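Local coordinates for protein glucosamine-6-phosphate deaminase (Thermotoga maritima, PDB 1J5X) that belongs to the SIS-domain family of alpha/beta proteins, built around parallel beta-sheets flanked by helices, at residues H128-I133 with E144-L149. Residues are numbered along the deposited sequence; the frame is centred on the assembly and turned at random.
Sequences HRTIGI and ESDLPL
Thr130 and Asp146 are turned to serve each other: OG1 of Thr130 sits between its backbone N and carbonyl carbon (chi1 64°), within reach of the backbone of 144-149, while in Asp146 chi1 of -69° sets CG beside its own backbone N, and OD2 then reaches Thr130 N. Two nearly straight bonds result. Thr130 N gives its hydrogen to Asp146 OD2 at 2.9 Å, meeting that oxygen on its anti side, and Asp146 N donates to Thr130 OG1 at 3.1 Å. The same hydroxyl is also bonded to Asn120 of helix 114-125. A water donates to both Asp146 OD2 and His128 O, giving the carboxylate oxygen a second partner. Arg129 runs across the Asp146 side chain at about a right angle, Arg129 CG 3.5 Å from Asp146 OD2, but Arg129 NE stays 5.0 Å from Asp146 OD2, so any attraction between the charges acts without direct contact.

From here the two segments run on as neighbouring parallel strands. They are the two ends of a beta-alpha-beta unit whose short connecting helix is 140-144, and 147-150 is the edge strand of the five-stranded parallel sheet of the SIS domain. Leu147 N bonds to Thr130 O, Gly132 N to Leu147 O at 2.8 Å, and Leu149 N to Gly132 O, the alternation expected of parallel pairing. Beside this ladder Ser145, its OG held by Leu141 O, brings CB to 3.5 Å from Gly132 N, close against a residue with no side chain. The side chains of Ile131, Ile133, Leu147 and Leu149 all lie on one face of the sheet, away from the face on which Ser145 meets Gly132. There the side chains of Ile133 and Leu149 run alongside each other in the same direction, with Ile133 CD1 pressed tightly on Leu149 CD2 at 3.4 Å.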
loop_
_atom_site.group_PDB
_atom_site.type_symbol
_atom_site.label_atom_id
_atom_site.label_comp_id
_atom_site.label_asym_id
_atom_site.label_seq_id
_atom_site.Cartn_x
_atom_site.Cartn_y
_atom_site.Cartn_z
ATOM N N HIS A 128 20.199 -14.352 8.076
ATOM C CA HIS A 128 19.639 -13.043 7.747
ATOM C C HIS A 128 19.136 -12.446 9.072
ATOM O O HIS A 128 18.499 -13.154 9.847
ATOM C CB HIS A 128 18.464 -13.191 6.774
ATOM C CG HIS A 128 18.892 -13.389 5.359
ATOM N ND1 HIS A 128 19.534 -14.419 4.755
ATOM C CD2 HIS A 128 18.739 -12.419 4.401
ATOM C CE1 HIS A 128 19.760 -14.045 3.451
ATOM N NE2 HIS A 128 19.271 -12.835 3.262
ATOM N N ARG A 129 19.458 -11.195 9.359
ATOM C CA ARG A 129 18.941 -10.554 10.566
ATOM C C ARG A 129 17.540 -10.011 10.212
ATOM O O ARG A 129 17.324 -9.409 9.127
ATOM C CB ARG A 129 19.866 -9.438 11.019
ATOM C CG ARG A 129 19.345 -8.781 12.299
ATOM C CD ARG A 129 20.304 -7.805 12.913
ATOM N NE ARG A 129 21.573 -8.428 13.268
ATOM C CZ ARG A 129 22.437 -7.872 14.126
ATOM N NH1 ARG A 129 22.143 -6.691 14.703
ATOM N NH2 ARG A 129 23.591 -8.481 14.415
ATOM N N THR A 130 16.577 -10.234 11.106
ATOM C CA THR A 130 15.215 -9.816 10.841
ATOM C C THR A 130 14.693 -8.645 11.632
ATOM O O THR A 130 14.939 -8.493 12.864
ATOM C CB THR A 130 14.215 -11.008 11.031
ATOM O OG1 THR A 130 14.237 -11.412 12.440
ATOM C CG2 THR A 130 14.647 -12.220 10.178
ATOM N N ILE A 131 13.946 -7.795 10.928
ATOM C CA ILE A 131 13.322 -6.649 11.548
ATOM C C ILE A 131 11.835 -6.951 11.601
ATOM O O ILE A 131 11.215 -7.218 10.574
ATOM C CB ILE A 131 13.546 -5.366 10.742
ATOM C CG1 ILE A 131 15.042 -4.966 10.818
ATOM C CG2 ILE A 131 12.648 -4.257 11.287
ATOM C CD1 ILE A 131 15.412 -4.016 9.646
ATOM N N GLY A 132 11.247 -6.881 12.813
ATOM C CA GLY A 132 9.846 -7.213 12.936
ATOM C C GLY A 132 8.902 -6.040 12.897
ATOM O O GLY A 132 8.703 -5.372 13.902
ATOM N N ILE A 133 8.240 -5.811 11.766
ATOM C CA ILE A 133 7.325 -4.677 11.700
ATOM C C ILE A 133 5.929 -5.146 12.113
ATOM O O ILE A 133 5.338 -5.965 11.412
ATOM C CB ILE A 133 7.245 -4.150 10.276
ATOM C CG1 ILE A 133 8.647 -3.721 9.807
ATOM C CG2 ILE A 133 6.204 -3.003 10.149
ATOM C CD1 ILE A 133 9.213 -2.484 10.507
ATOM N N GLU A 144 10.036 -12.533 18.512
ATOM C CA GLU A 144 10.929 -13.479 17.789
ATOM C C GLU A 144 11.834 -12.897 16.703
ATOM O O GLU A 144 12.752 -13.581 16.227
ATOM C CB GLU A 144 10.076 -14.597 17.211
ATOM C CG GLU A 144 9.567 -15.563 18.329
ATOM C CD GLU A 144 8.389 -16.423 17.889
ATOM O OE1 GLU A 144 8.408 -16.923 16.745
ATOM O OE2 GLU A 144 7.415 -16.618 18.695
ATOM N N SER A 145 11.578 -11.654 16.323
ATOM C CA SER A 145 12.416 -11.040 15.300
ATOM C C SER A 145 13.669 -10.552 16.018
ATOM O O SER A 145 13.659 -10.355 17.248
ATOM C CB SER A 145 11.676 -9.874 14.644
ATOM O OG SER A 145 11.322 -8.842 15.587
ATOM N N ASP A 146 14.754 -10.359 15.277
ATOM C CA ASP A 146 15.979 -9.862 15.856
ATOM C C ASP A 146 15.884 -8.411 16.311
ATOM O O ASP A 146 16.479 -8.034 17.329
ATOM C CB ASP A 146 17.128 -9.945 14.848
ATOM C CG ASP A 146 17.545 -11.360 14.544
ATOM O OD1 ASP A 146 17.677 -12.151 15.494
ATOM O OD2 ASP A 146 17.760 -11.696 13.361
ATOM N N LEU A 147 15.125 -7.601 15.566
ATOM C CA LEU A 147 15.010 -6.167 15.808
ATOM C C LEU A 147 13.541 -5.792 15.621
ATOM O O LEU A 147 13.066 -5.504 14.501
ATOM C CB LEU A 147 15.872 -5.396 14.770
ATOM C CG LEU A 147 17.396 -5.598 14.803
ATOM C CD1 LEU A 147 18.043 -5.023 13.547
ATOM C CD2 LEU A 147 17.972 -4.930 16.030
ATOM N N PRO A 148 12.772 -5.846 16.702
ATOM C CA PRO A 148 11.364 -5.496 16.576
ATOM C C PRO A 148 11.181 -4.005 16.385
ATOM O O PRO A 148 11.949 -3.214 16.905
ATOM C CB PRO A 148 10.763 -5.997 17.904
ATOM C CG PRO A 148 11.939 -5.857 18.848
ATOM C CD PRO A 148 13.086 -6.394 18.045
ATOM N N LEU A 149 10.170 -3.629 15.624
ATOM C CA LEU A 149 9.874 -2.228 15.377
ATOM C C LEU A 149 8.372 -2.172 15.484
ATOM O O LEU A 149 7.655 -2.409 14.513
ATOM C CB LEU A 149 10.320 -1.820 13.948
ATOM C CG LEU A 149 9.903 -0.405 13.516
ATOM C CD1 LEU A 149 10.151 0.586 14.666
ATOM C CD2 LEU A 149 10.683 0.007 12.251
HETATM O O HOH W 1 19.348 -13.693 12.910
#